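Local atomic coordinates of acidocalcisomal pyrophosphatase (Trypanosoma brucei brucei, PDB entry 5CUY), a protein that probably hydrolyses inorganic pyrophosphate to phosphate in the acidocalcisome, with magnesium as its cofactor. Residues W277-V282 and G290-V295; P294-E299 and E326-V331; V298-T303 and V332-S337; L319-E324 and E375-A380. The protein carries 1 engineered substitution. All coordinates share one frame; numbering follows the deposited sequence.

Contact 1 of 4, residues W277-V282 and G290-V295; sequences WESTEV and GDNDPV
Asn-292 and Asp-293, in the aspartate-rich signature of family I inorganic pyrophosphatases (Asp-291 to Asp-296, Asp-Asn-Asp-Pro-Val-Asp), face Glu-278 in a G1 beta bulge, and Trp-277 packs on it. Asn-292 has the positive phi that such a bulge requires. Glu-278 N gives a hydrogen bond to Asp-293 O at 3.0 Å, whereas Glu-278 O receives weak ones from Asn-292 N and Asp-293 N. Further along, Gly-290 N makes another weak bond to Ser-279 O.

The Trp-277 indole lies with one face against the bulge, Asp-293 N standing 3.3 Å above the ring plane and offset toward the rim. Trp-277 CG is anti to the backbone N (chi1 -178°), which swings the six-membered ring back over the peptide between Asn-292 and Asp-293. The Asn-292 amide is turned only 19° from the indole plane and brings OD1 within 3.1 Å of Trp-277 CZ2. That same OD1 accepts a nearly straight bond (174°) from Thr-280 N, which comes from above the amide plane. Phe-152 of the second subunit meets the indole edge-to-face, so the tryptophan also belongs to a subunit interface.

Asp-291 is a magnesium ligand here; Asp-293 has been seen to bind magnesium in a structure of this protein, although no ion is modelled on it in this chain. Glu-278 CB approaches Asp-291 OD1 to 3.5 Å, and Glu-278 CG touches Val-295 CG1 at 3.9 Å.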
loop_
_atom_site.group_PDB
_atom_site.type_symbol
_atom_site.label_atom_id
_atom_site.label_comp_id
_atom_site.label_asym_id
_atom_site.label_seq_id
_atom_site.Cartn_x
_atom_site.Cartn_y
_atom_site.Cartn_z
ATOM N N TRP D 277 19.982 17.107 -22.243
ATOM C CA TRP D 277 21.280 17.016 -22.916
ATOM C C TRP D 277 22.366 17.587 -22.040
ATOM O O TRP D 277 22.319 18.760 -21.635
ATOM C CB TRP D 277 21.272 17.813 -24.198
ATOM C CG TRP D 277 22.534 17.732 -24.971
ATOM C CD1 TRP D 277 23.396 18.769 -25.284
ATOM C CD2 TRP D 277 23.041 16.580 -25.650
ATOM N NE1 TRP D 277 24.400 18.324 -26.131
ATOM C CE2 TRP D 277 24.202 16.986 -26.369
ATOM C CE3 TRP D 277 22.627 15.246 -25.730
ATOM C CZ2 TRP D 277 24.940 16.095 -27.157
ATOM C CZ3 TRP D 277 23.355 14.369 -26.507
ATOM C CH2 TRP D 277 24.502 14.795 -27.216
ATOM N N GLU D 278 23.350 16.750 -21.751
ATOM C CA GLU D 278 24.476 17.157 -20.943
ATOM C C GLU D 278 25.621 17.340 -21.921
ATOM O O GLU D 278 26.122 16.391 -22.494
ATOM C CB GLU D 278 24.712 16.075 -19.913
ATOM C CG GLU D 278 23.630 16.134 -18.850
ATOM C CD GLU D 278 24.045 17.004 -17.668
ATOM O OE1 GLU D 278 24.549 16.433 -16.686
ATOM O OE2 GLU D 278 23.908 18.244 -17.708
ATOM N N SER D 279 26.033 18.580 -22.109
ATOM C CA SER D 279 27.042 18.884 -23.107
ATOM C C SER D 279 28.521 18.872 -22.787
ATOM O O SER D 279 28.964 19.436 -21.796
ATOM C CB SER D 279 26.724 20.232 -23.750
ATOM O OG SER D 279 27.809 20.636 -24.574
ATOM N N THR D 280 29.297 18.264 -23.672
ATOM C CA THR D 280 30.729 18.241 -23.464
ATOM C C THR D 280 31.255 19.630 -23.774
ATOM O O THR D 280 32.426 19.808 -23.993
ATOM C CB THR D 280 31.442 17.248 -24.387
ATOM O OG1 THR D 280 31.001 17.460 -25.724
ATOM C CG2 THR D 280 31.141 15.828 -24.001
ATOM N N GLU D 281 30.399 20.630 -23.793
ATOM C CA GLU D 281 30.896 21.959 -24.089
ATOM C C GLU D 281 30.505 22.943 -22.987
ATOM O O GLU D 281 30.876 24.123 -23.004
ATOM C CB GLU D 281 30.382 22.418 -25.465
ATOM C CG GLU D 281 31.447 22.425 -26.583
ATOM C CD GLU D 281 31.901 21.019 -27.053
ATOM O OE1 GLU D 281 33.105 20.686 -26.878
ATOM O OE2 GLU D 281 31.062 20.260 -27.610
ATOM N N VAL D 282 29.763 22.431 -22.019
ATOM C CA VAL D 282 29.326 23.212 -20.881
ATOM C C VAL D 282 29.989 22.642 -19.639
ATOM O O VAL D 282 29.950 21.429 -19.413
ATOM C CB VAL D 282 27.825 23.118 -20.691
ATOM C CG1 VAL D 282 27.437 23.802 -19.375
ATOM C CG2 VAL D 282 27.116 23.726 -21.895
ATOM N N GLY D 290 30.346 18.007 -19.608
ATOM C CA GLY D 290 29.222 17.100 -19.772
ATOM C C GLY D 290 29.595 15.897 -20.632
ATOM O O GLY D 290 30.668 15.862 -21.211
ATOM N N ASP D 291 28.716 14.919 -20.757
ATOM C CA ASP D 291 29.068 13.749 -21.539
ATOM C C ASP D 291 28.342 13.530 -22.894
ATOM O O ASP D 291 28.375 12.408 -23.442
ATOM C CB ASP D 291 28.905 12.524 -20.645
ATOM C CG ASP D 291 27.532 12.427 -20.053
ATOM O OD1 ASP D 291 26.679 13.260 -20.403
ATOM O OD2 ASP D 291 27.287 11.513 -19.243
ATOM N N ASN D 292 27.728 14.586 -23.446
ATOM C CA ASN D 292 26.979 14.497 -24.718
ATOM C C ASN D 292 25.989 13.346 -24.692
ATOM O O ASN D 292 26.081 12.394 -25.485
ATOM C CB ASN D 292 27.919 14.337 -25.925
ATOM C CG ASN D 292 28.408 15.676 -26.461
ATOM O OD1 ASN D 292 27.821 16.729 -26.178
ATOM N ND2 ASN D 292 29.475 15.647 -27.245
ATOM N N ASP D 293 25.005 13.472 -23.806
ATOM C CA ASP D 293 24.017 12.417 -23.611
ATOM C C ASP D 293 22.860 12.877 -22.702
ATOM O O ASP D 293 23.005 13.809 -21.912
ATOM C CB ASP D 293 24.752 11.251 -22.962
ATOM C CG ASP D 293 24.328 9.934 -23.487
ATOM O OD1 ASP D 293 24.324 9.762 -24.729
ATOM O OD2 ASP D 293 24.014 9.059 -22.646
ATOM N N PRO D 294 21.685 12.246 -22.832
ATOM C CA PRO D 294 20.526 12.594 -22.006
ATOM C C PRO D 294 20.908 12.157 -20.600
ATOM O O PRO D 294 21.742 11.251 -20.431
ATOM C CB PRO D 294 19.415 11.733 -22.599
ATOM C CG PRO D 294 19.792 11.611 -24.019
ATOM C CD PRO D 294 21.278 11.336 -23.913
ATOM N N VAL D 295 20.324 12.783 -19.588
ATOM C CA VAL D 295 20.703 12.436 -18.242
ATOM C C VAL D 295 20.098 11.117 -17.902
ATOM O O VAL D 295 18.964 10.818 -18.284
ATOM C CB VAL D 295 20.257 13.497 -17.210
ATOM C CG1 VAL D 295 20.101 14.836 -17.879
ATOM C CG2 VAL D 295 18.982 13.066 -16.512
#

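Contact 2 of 4, residues P294-E299 and E326-V331; sequences PVDAVE and EMDWKV
Asp-296 and Asp-328 both bind the magnesium ion, and they project from two neighbouring parallel strands of the OB-fold barrel of family I pyrophosphatases. Asp-296 OD2 and Asp-328 OD1 are 3.6 Å apart, with the two carboxylates nearly perpendicular. Such close like charges are presumably tolerated because the metal lies next to them. Asp-291 supplies the third protein ligand, beside Asp-328.

In the next shell Lys-330 NZ forms a salt bridge with Asp-328 OD2 at 2.7 Å, arriving from above the carboxylate plane. Its ammonium group stays 4.4 Å from Asp-296 OD2, too far for a salt bridge, though it may offset part of the negative charge there. Tyr-270 OH also hydrogen-bonds Lys-330 NZ, fixing the lysine from strand 269-272. Asp-296 CB passes 3.7 Å from Trp-329 O.

Outside this lies the backbone pairing that sets the register, with the strand segments running 27° apart. Val-331 N donates to Asp-296 O at 3.0 Å. Val-298 N donates to Val-331 O, nearly along the C=O axis. On the face away from the aspartates Ala-297 CB packs on Val-331 CB at 4.0 Å. Beside that pair, CG2 of Val-331, the branch anti to its carbonyl carbon, meets Val-295 CG2 at 4.2 Å.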
loop_
_atom_site.group_PDB
_atom_site.type_symbol
_atom_site.label_atom_id
_atom_site.label_comp_id
_atom_site.label_asym_id
_atom_site.label_seq_id
_atom_site.Cartn_x
_atom_site.Cartn_y
_atom_site.Cartn_z
ATOM N N PRO D 294 21.685 12.246 -22.832
ATOM C CA PRO D 294 20.526 12.594 -22.006
ATOM C C PRO D 294 20.908 12.157 -20.600
ATOM O O PRO D 294 21.742 11.251 -20.431
ATOM C CB PRO D 294 19.415 11.733 -22.599
ATOM C CG PRO D 294 19.792 11.611 -24.019
ATOM C CD PRO D 294 21.278 11.336 -23.913
ATOM N N VAL D 295 20.324 12.783 -19.588
ATOM C CA VAL D 295 20.703 12.436 -18.242
ATOM C C VAL D 295 20.098 11.117 -17.902
ATOM O O VAL D 295 18.964 10.818 -18.284
ATOM C CB VAL D 295 20.257 13.497 -17.210
ATOM C CG1 VAL D 295 20.101 14.836 -17.879
ATOM C CG2 VAL D 295 18.982 13.066 -16.512
ATOM N N ASP D 296 20.851 10.324 -17.169
ATOM C CA ASP D 296 20.381 9.028 -16.826
ATOM C C ASP D 296 19.535 8.949 -15.568
ATOM O O ASP D 296 19.498 9.860 -14.767
ATOM C CB ASP D 296 21.591 8.096 -16.736
ATOM C CG ASP D 296 22.237 7.838 -18.114
ATOM O OD1 ASP D 296 21.560 7.249 -19.007
ATOM O OD2 ASP D 296 23.407 8.224 -18.314
ATOM N N ALA D 297 18.789 7.877 -15.403
ATOM C CA ALA D 297 18.068 7.757 -14.163
ATOM C C ALA D 297 17.953 6.290 -13.797
ATOM O O ALA D 297 18.146 5.397 -14.619
ATOM C CB ALA D 297 16.723 8.409 -14.223
ATOM N N VAL D 298 17.676 6.070 -12.527
ATOM C CA VAL D 298 17.529 4.760 -11.966
ATOM C C VAL D 298 16.191 4.819 -11.257
ATOM O O VAL D 298 16.047 5.585 -10.355
ATOM C CB VAL D 298 18.660 4.539 -10.957
ATOM C CG1 VAL D 298 18.690 3.104 -10.480
ATOM C CG2 VAL D 298 19.954 4.870 -11.605
ATOM N N GLU D 299 15.179 4.088 -11.670
ATOM C CA GLU D 299 13.971 4.202 -10.885
ATOM C C GLU D 299 13.896 2.938 -10.036
ATOM O O GLU D 299 13.956 1.826 -10.517
ATOM C CB GLU D 299 12.728 4.510 -11.770
ATOM C CG GLU D 299 11.721 3.455 -12.114
ATOM C CD GLU D 299 11.037 2.737 -10.943
ATOM O OE1 GLU D 299 10.542 3.331 -9.954
ATOM O OE2 GLU D 299 10.984 1.505 -11.061
ATOM N N GLU D 326 34.306 14.012 -17.390
ATOM C CA GLU D 326 32.883 14.130 -17.692
ATOM C C GLU D 326 31.967 13.794 -16.531
ATOM O O GLU D 326 32.023 12.690 -15.965
ATOM C CB GLU D 326 32.510 13.285 -18.931
ATOM C CG GLU D 326 33.372 13.630 -20.175
ATOM C CD GLU D 326 32.950 12.977 -21.502
ATOM O OE1 GLU D 326 32.638 11.751 -21.557
ATOM O OE2 GLU D 326 32.970 13.711 -22.509
ATOM N N MET D 327 31.133 14.765 -16.163
ATOM C CA MET D 327 30.156 14.580 -15.103
ATOM C C MET D 327 29.055 13.647 -15.615
ATOM O O MET D 327 28.387 13.950 -16.600
ATOM C CB MET D 327 29.562 15.927 -14.733
ATOM C CG MET D 327 28.268 15.836 -13.985
ATOM S SD MET D 327 28.496 15.104 -12.395
ATOM C CE MET D 327 29.485 16.322 -11.588
ATOM N N ASP D 328 28.872 12.502 -14.973
ATOM C CA ASP D 328 27.845 11.558 -15.394
ATOM C C ASP D 328 26.796 11.357 -14.280
ATOM O O ASP D 328 26.967 10.555 -13.371
ATOM C CB ASP D 328 28.523 10.243 -15.795
ATOM C CG ASP D 328 27.533 9.163 -16.221
ATOM O OD1 ASP D 328 26.458 9.464 -16.821
ATOM O OD2 ASP D 328 27.858 7.982 -15.970
ATOM N N TRP D 329 25.701 12.095 -14.361
ATOM C CA TRP D 329 24.648 12.028 -13.359
ATOM C C TRP D 329 23.816 10.785 -13.353
ATOM O O TRP D 329 23.490 10.239 -14.398
ATOM C CB TRP D 329 23.675 13.155 -13.556
ATOM C CG TRP D 329 24.280 14.427 -13.463
ATOM C CD1 TRP D 329 24.390 15.335 -14.460
ATOM C CD2 TRP D 329 24.750 15.064 -12.268
ATOM N NE1 TRP D 329 24.873 16.520 -13.968
ATOM C CE2 TRP D 329 25.108 16.391 -12.623
ATOM C CE3 TRP D 329 24.896 14.653 -10.938
ATOM C CZ2 TRP D 329 25.604 17.324 -11.685
ATOM C CZ3 TRP D 329 25.391 15.575 -9.995
ATOM C CH2 TRP D 329 25.738 16.901 -10.376
ATOM N N LYS D 330 23.444 10.358 -12.168
ATOM C CA LYS D 330 22.559 9.230 -12.000
ATOM C C LYS D 330 21.396 9.793 -11.168
ATOM O O LYS D 330 21.526 10.085 -9.952
ATOM C CB LYS D 330 23.244 8.099 -11.251
ATOM C CG LYS D 330 24.510 7.605 -11.904
ATOM C CD LYS D 330 24.237 7.134 -13.310
ATOM C CE LYS D 330 25.383 7.566 -14.196
ATOM N NZ LYS D 330 25.824 6.461 -15.094
ATOM N N VAL D 331 20.266 10.012 -11.821
ATOM C CA VAL D 331 19.138 10.509 -11.080
ATOM C C VAL D 331 18.363 9.350 -10.406
ATOM O O VAL D 331 18.062 8.324 -11.037
ATOM C CB VAL D 331 18.236 11.317 -12.002
ATOM C CG1 VAL D 331 16.965 11.625 -11.312
ATOM C CG2 VAL D 331 18.937 12.620 -12.375
#

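Contact 3 of 4, residues V298-T303 and V332-S337; sequences VEIGMT and VCISHS
Glu-299 OE1 is gripped by two backbone N-H groups, Ser-335 N across the contact and Gly-301 N within its own segment. Ser-335 N lies 2.8 Å from Glu-299 OE1, and Gly-301 N reaches the same oxygen at 2.8 Å from the opposite face of the carboxylate plane. The glutamate gets there by bending at chi2 (57°), which folds the chain back to its own backbone and over the end of the partner strand.

Before this point the strands are paired in parallel. Cys-333 N donates to Val-298 O at 3.1 Å, and Ile-300 N closes on Cys-333 O at 3.0 Å, in the carbonyl plane. On one face Cys-333 SG sits against Glu-299 CB, 3.2 Å away. Ile-300 is the apolar piece of the contact: its CG2 meets Val-332 CG1 at 4.1 Å, while the Ile-300 and Ile-334 side chains cross at about a right angle, with Ile-300 CG1 4.1 Å from Ile-334 CB. Helix 357-367 covers the isoleucine through Cys-357 and Ile-361.

Ser-335 OG in turn accepts from Ser-337 N, an ST turn that starts the chain away from the sheet. The buried carboxylate thus takes up the pairing where strand 296-299 ends, satisfying two peptide N-H groups as the two chains diverge; these donors would be expected to stabilise its negative charge.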
loop_
_atom_site.group_PDB
_atom_site.type_symbol
_atom_site.label_atom_id
_atom_site.label_comp_id
_atom_site.label_asym_id
_atom_site.label_seq_id
_atom_site.Cartn_x
_atom_site.Cartn_y
_atom_site.Cartn_z
ATOM N N VAL D 298 17.676 6.070 -12.527
ATOM C CA VAL D 298 17.529 4.760 -11.966
ATOM C C VAL D 298 16.191 4.819 -11.257
ATOM O O VAL D 298 16.047 5.585 -10.355
ATOM C CB VAL D 298 18.660 4.539 -10.957
ATOM C CG1 VAL D 298 18.690 3.104 -10.480
ATOM C CG2 VAL D 298 19.954 4.870 -11.605
ATOM N N GLU D 299 15.179 4.088 -11.670
ATOM C CA GLU D 299 13.971 4.202 -10.885
ATOM C C GLU D 299 13.896 2.938 -10.036
ATOM O O GLU D 299 13.956 1.826 -10.517
ATOM C CB GLU D 299 12.728 4.510 -11.770
ATOM C CG GLU D 299 11.721 3.455 -12.114
ATOM C CD GLU D 299 11.037 2.737 -10.943
ATOM O OE1 GLU D 299 10.542 3.331 -9.954
ATOM O OE2 GLU D 299 10.984 1.505 -11.061
ATOM N N ILE D 300 13.789 3.177 -8.739
ATOM C CA ILE D 300 13.825 2.168 -7.694
ATOM C C ILE D 300 12.566 1.448 -7.271
ATOM O O ILE D 300 12.593 0.733 -6.270
ATOM C CB ILE D 300 14.443 2.801 -6.447
ATOM C CG1 ILE D 300 13.470 3.844 -5.861
ATOM C CG2 ILE D 300 15.769 3.465 -6.837
ATOM C CD1 ILE D 300 13.999 4.589 -4.610
ATOM N N GLY D 301 11.480 1.621 -8.008
ATOM C CA GLY D 301 10.232 0.964 -7.648
ATOM C C GLY D 301 10.346 -0.534 -7.737
ATOM O O GLY D 301 11.363 -1.037 -8.226
ATOM N N MET D 302 9.309 -1.250 -7.318
ATOM C CA MET D 302 9.386 -2.695 -7.327
ATOM C C MET D 302 9.148 -3.408 -8.658
ATOM O O MET D 302 9.553 -4.570 -8.815
ATOM C CB MET D 302 8.438 -3.273 -6.281
ATOM C CG MET D 302 7.006 -3.133 -6.660
ATOM S SD MET D 302 5.786 -3.483 -5.358
ATOM C CE MET D 302 4.950 -4.947 -6.124
ATOM N N THR D 303 8.525 -2.718 -9.613
ATOM C CA THR D 303 8.185 -3.311 -10.905
ATOM C C THR D 303 9.173 -3.130 -12.037
ATOM O O THR D 303 9.638 -2.014 -12.323
ATOM C CB THR D 303 6.867 -2.793 -11.461
ATOM O OG1 THR D 303 5.932 -2.580 -10.405
ATOM C CG2 THR D 303 6.293 -3.830 -12.410
ATOM N N VAL D 332 18.080 9.497 -9.118
ATOM C CA VAL D 332 17.322 8.498 -8.398
ATOM C C VAL D 332 15.899 8.959 -8.443
ATOM O O VAL D 332 15.582 10.049 -7.945
ATOM C CB VAL D 332 17.721 8.424 -6.918
ATOM C CG1 VAL D 332 16.866 7.383 -6.173
ATOM C CG2 VAL D 332 19.164 8.094 -6.804
ATOM N N CYS D 333 15.027 8.146 -9.006
ATOM C CA CYS D 333 13.615 8.504 -9.089
ATOM C C CYS D 333 12.786 7.250 -8.834
ATOM O O CYS D 333 13.332 6.162 -8.644
ATOM C CB CYS D 333 13.285 8.997 -10.482
ATOM S SG CYS D 333 13.449 7.641 -11.738
ATOM N N ILE D 334 11.468 7.407 -8.850
ATOM C CA ILE D 334 10.558 6.306 -8.642
ATOM C C ILE D 334 9.217 6.527 -9.348
ATOM O O ILE D 334 8.646 7.631 -9.324
ATOM C CB ILE D 334 10.291 6.068 -7.128
ATOM C CG1 ILE D 334 9.363 4.864 -6.945
ATOM C CG2 ILE D 334 9.674 7.312 -6.495
ATOM C CD1 ILE D 334 9.183 4.537 -5.585
ATOM N N SER D 335 8.738 5.440 -9.948
ATOM C CA SER D 335 7.497 5.338 -10.694
ATOM C C SER D 335 6.320 5.765 -9.834
ATOM O O SER D 335 6.199 5.340 -8.713
ATOM C CB SER D 335 7.329 3.892 -11.118
ATOM O OG SER D 335 6.012 3.591 -11.490
ATOM N N HIS D 336 5.456 6.622 -10.358
ATOM C CA HIS D 336 4.308 7.068 -9.601
ATOM C C HIS D 336 3.350 5.895 -9.309
ATOM O O HIS D 336 2.579 5.947 -8.372
ATOM C CB HIS D 336 3.596 8.209 -10.368
ATOM C CG HIS D 336 4.169 9.569 -10.109
ATOM N ND1 HIS D 336 3.958 10.251 -8.931
ATOM C CD2 HIS D 336 4.986 10.355 -10.850
ATOM C CE1 HIS D 336 4.627 11.393 -8.955
ATOM N NE2 HIS D 336 5.259 11.481 -10.107
ATOM N N SER D 337 3.400 4.839 -10.100
ATOM C CA SER D 337 2.549 3.669 -9.864
ATOM C C SER D 337 2.951 2.750 -8.683
ATOM O O SER D 337 2.184 1.874 -8.281
ATOM C CB SER D 337 2.507 2.808 -11.116
ATOM O OG SER D 337 1.615 3.374 -12.061
#

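Contact 4 of 4, residues L319-E324 and E375-A380; sequences LGMIDE and EASHFA
Met-321 reaches across to Phe-379 and Ser-377 with every atom of its side chain in contact. CB lies 4.0 Å from Phe-379 CD1. With CG anti to the backbone N (chi1 -180°), the chain runs out along the partner segment, and CG passes 3.8 Å from His-378 O. SD then comes to 3.3 Å from Ser-377 OG and stands 5.1 Å from the centroid of the Phe-379 ring, 50° off its normal, an oblique Met-aromatic contact. The chain turns at chi3 (94°), leaving CE beside the same hydroxyl. That hydroxyl has its main polar partner in Phe-365 O of helix 357-367, with Lys-369 NZ as another.

The phenylalanine is met from other directions too. Gly-320 O lies at the ring edge, in plane, 3.5 Å from Phe-379 CD1, while Leu-319 CD2 packs on Phe-379 CE1 at 4.0 Å. Leu-32 of the fourth subunit also packs on Phe-379.

Ala-380 N donates to Gly-320 O at 2.8 Å, and Ile-322 N to His-378 O at 2.9 Å, on either side of the Met-321 and Phe-379 pair. Two waters extend the pairing: water 1 joins Gly-320 N to Ala-380 O, and water 2 joins Ile-322 O to His-378 N. Met-321 and Phe-379 therefore form an antiparallel, non-hydrogen-bonded pair with side chains on the same face, where the weakly bonded start of strand 378-387 meets strand 310-323 in the mixed sheet of the barrel, close to the magnesium ligand Asp-328.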
loop_
_atom_site.group_PDB
_atom_site.type_symbol
_atom_site.label_atom_id
_atom_site.label_comp_id
_atom_site.label_asym_id
_atom_site.label_seq_id
_atom_site.Cartn_x
_atom_site.Cartn_y
_atom_site.Cartn_z
ATOM N N LEU D 319 22.938 11.105 -7.912
ATOM C CA LEU D 319 24.283 10.728 -7.541
ATOM C C LEU D 319 25.203 11.183 -8.708
ATOM O O LEU D 319 24.895 10.970 -9.867
ATOM C CB LEU D 319 24.332 9.222 -7.339
ATOM C CG LEU D 319 25.727 8.630 -7.177
ATOM C CD1 LEU D 319 26.254 9.129 -5.831
ATOM C CD2 LEU D 319 25.691 7.077 -7.217
ATOM N N GLY D 320 26.316 11.826 -8.407
ATOM C CA GLY D 320 27.191 12.277 -9.468
ATOM C C GLY D 320 28.525 11.570 -9.564
ATOM O O GLY D 320 29.297 11.502 -8.615
ATOM N N MET D 321 28.823 11.068 -10.738
ATOM C CA MET D 321 30.045 10.342 -10.942
ATOM C C MET D 321 30.889 11.049 -12.034
ATOM O O MET D 321 30.417 11.314 -13.133
ATOM C CB MET D 321 29.633 8.914 -11.314
ATOM C CG MET D 321 30.739 7.949 -11.571
ATOM S SD MET D 321 30.079 6.261 -11.597
ATOM C CE MET D 321 29.772 5.973 -13.398
ATOM N N ILE D 322 32.132 11.384 -11.731
ATOM C CA ILE D 322 32.975 12.046 -12.720
ATOM C C ILE D 322 33.952 11.052 -13.300
ATOM O O ILE D 322 34.693 10.420 -12.560
ATOM C CB ILE D 322 33.822 13.193 -12.112
ATOM C CG1 ILE D 322 32.922 14.219 -11.406
ATOM C CG2 ILE D 322 34.670 13.809 -13.222
ATOM C CD1 ILE D 322 33.632 15.424 -10.910
ATOM N N ASP D 323 33.976 10.918 -14.619
ATOM C CA ASP D 323 34.897 9.980 -15.248
ATOM C C ASP D 323 35.572 10.616 -16.461
ATOM O O ASP D 323 34.920 10.964 -17.433
ATOM C CB ASP D 323 34.166 8.693 -15.668
ATOM C CG ASP D 323 35.119 7.627 -16.189
ATOM O OD1 ASP D 323 35.943 7.967 -17.072
ATOM O OD2 ASP D 323 35.051 6.462 -15.717
ATOM N N GLU D 324 36.888 10.766 -16.385
ATOM C CA GLU D 324 37.666 11.356 -17.461
ATOM C C GLU D 324 37.139 12.711 -17.894
ATOM O O GLU D 324 36.823 12.931 -19.054
ATOM C CB GLU D 324 37.697 10.394 -18.635
ATOM C CG GLU D 324 38.375 9.089 -18.286
ATOM C CD GLU D 324 38.462 8.167 -19.474
ATOM O OE1 GLU D 324 37.382 7.764 -19.990
ATOM O OE2 GLU D 324 39.610 7.852 -19.897
ATOM N N GLU D 375 39.062 0.778 -12.534
ATOM C CA GLU D 375 39.156 1.174 -11.123
ATOM C C GLU D 375 37.835 1.540 -10.479
ATOM O O GLU D 375 36.798 1.483 -11.112
ATOM C CB GLU D 375 40.064 2.363 -10.957
ATOM C CG GLU D 375 41.482 2.032 -11.100
ATOM C CD GLU D 375 42.113 2.960 -12.068
ATOM O OE1 GLU D 375 41.924 2.670 -13.276
ATOM O OE2 GLU D 375 42.750 3.969 -11.629
ATOM N N ALA D 376 37.884 1.892 -9.201
ATOM C CA ALA D 376 36.676 2.319 -8.500
ATOM C C ALA D 376 36.301 3.657 -9.143
ATOM O O ALA D 376 37.169 4.366 -9.659
ATOM C CB ALA D 376 36.975 2.512 -7.028
ATOM N N SER D 377 35.023 4.003 -9.137
ATOM C CA SER D 377 34.595 5.273 -9.707
ATOM C C SER D 377 34.852 6.457 -8.749
ATOM O O SER D 377 34.883 6.287 -7.518
ATOM C CB SER D 377 33.107 5.217 -10.038
ATOM O OG SER D 377 32.846 4.425 -11.188
ATOM N N HIS D 378 35.050 7.645 -9.320
ATOM C CA HIS D 378 35.237 8.877 -8.531
ATOM C C HIS D 378 33.894 9.626 -8.563
ATOM O O HIS D 378 33.331 9.872 -9.627
ATOM C CB HIS D 378 36.326 9.783 -9.139
ATOM C CG HIS D 378 37.684 9.146 -9.218
ATOM N ND1 HIS D 378 38.321 8.596 -8.121
ATOM C CD2 HIS D 378 38.509 8.931 -10.274
ATOM C CE1 HIS D 378 39.472 8.062 -8.501
ATOM N NE2 HIS D 378 39.609 8.251 -9.802
ATOM N N PHE D 379 33.366 9.975 -7.406
ATOM C CA PHE D 379 32.103 10.691 -7.361
ATOM C C PHE D 379 32.305 12.155 -7.025
ATOM O O PHE D 379 33.386 12.588 -6.684
ATOM C CB PHE D 379 31.222 10.083 -6.296
ATOM C CG PHE D 379 30.912 8.649 -6.519
ATOM C CD1 PHE D 379 29.938 8.266 -7.417
ATOM C CD2 PHE D 379 31.574 7.651 -5.782
ATOM C CE1 PHE D 379 29.623 6.896 -7.570
ATOM C CE2 PHE D 379 31.260 6.287 -5.931
ATOM C CZ PHE D 379 30.295 5.919 -6.814
ATOM N N ALA D 380 31.236 12.921 -7.110
ATOM C CA ALA D 380 31.276 14.337 -6.749
ATOM C C ALA D 380 30.747 14.311 -5.333
ATOM O O ALA D 380 30.033 13.375 -4.975
ATOM C CB ALA D 380 30.325 15.142 -7.625
HETATM O O HOH W 1 27.366 12.646 -5.457
HETATM O O HOH W 2 34.914 7.447 -12.331
#

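In the fold
All four contacts lie in the pyrophosphatase domain. Contact 1 comes first along the chain and runs directly into contact 2, whose centre is about 10 Å away; together they hold the three magnesium ligands, Asp-291, Asp-296 and Asp-328. Contacts 2 and 3, about 14 Å apart between centres, are successive lengths of one parallel pairing, strand 296-299 with strand 326-335. Strand 310-323 pairs antiparallel with the latter and carries contact 4, about 12 Å from contact 2 between centres, so the segments of contacts 2 and 4 alternate in sequence. Contacts 2, 3 and 4 thus share one mixed sheet; the magnesium site sits where contacts 1 and 2 join, while contact 3 continues the pairing away from it.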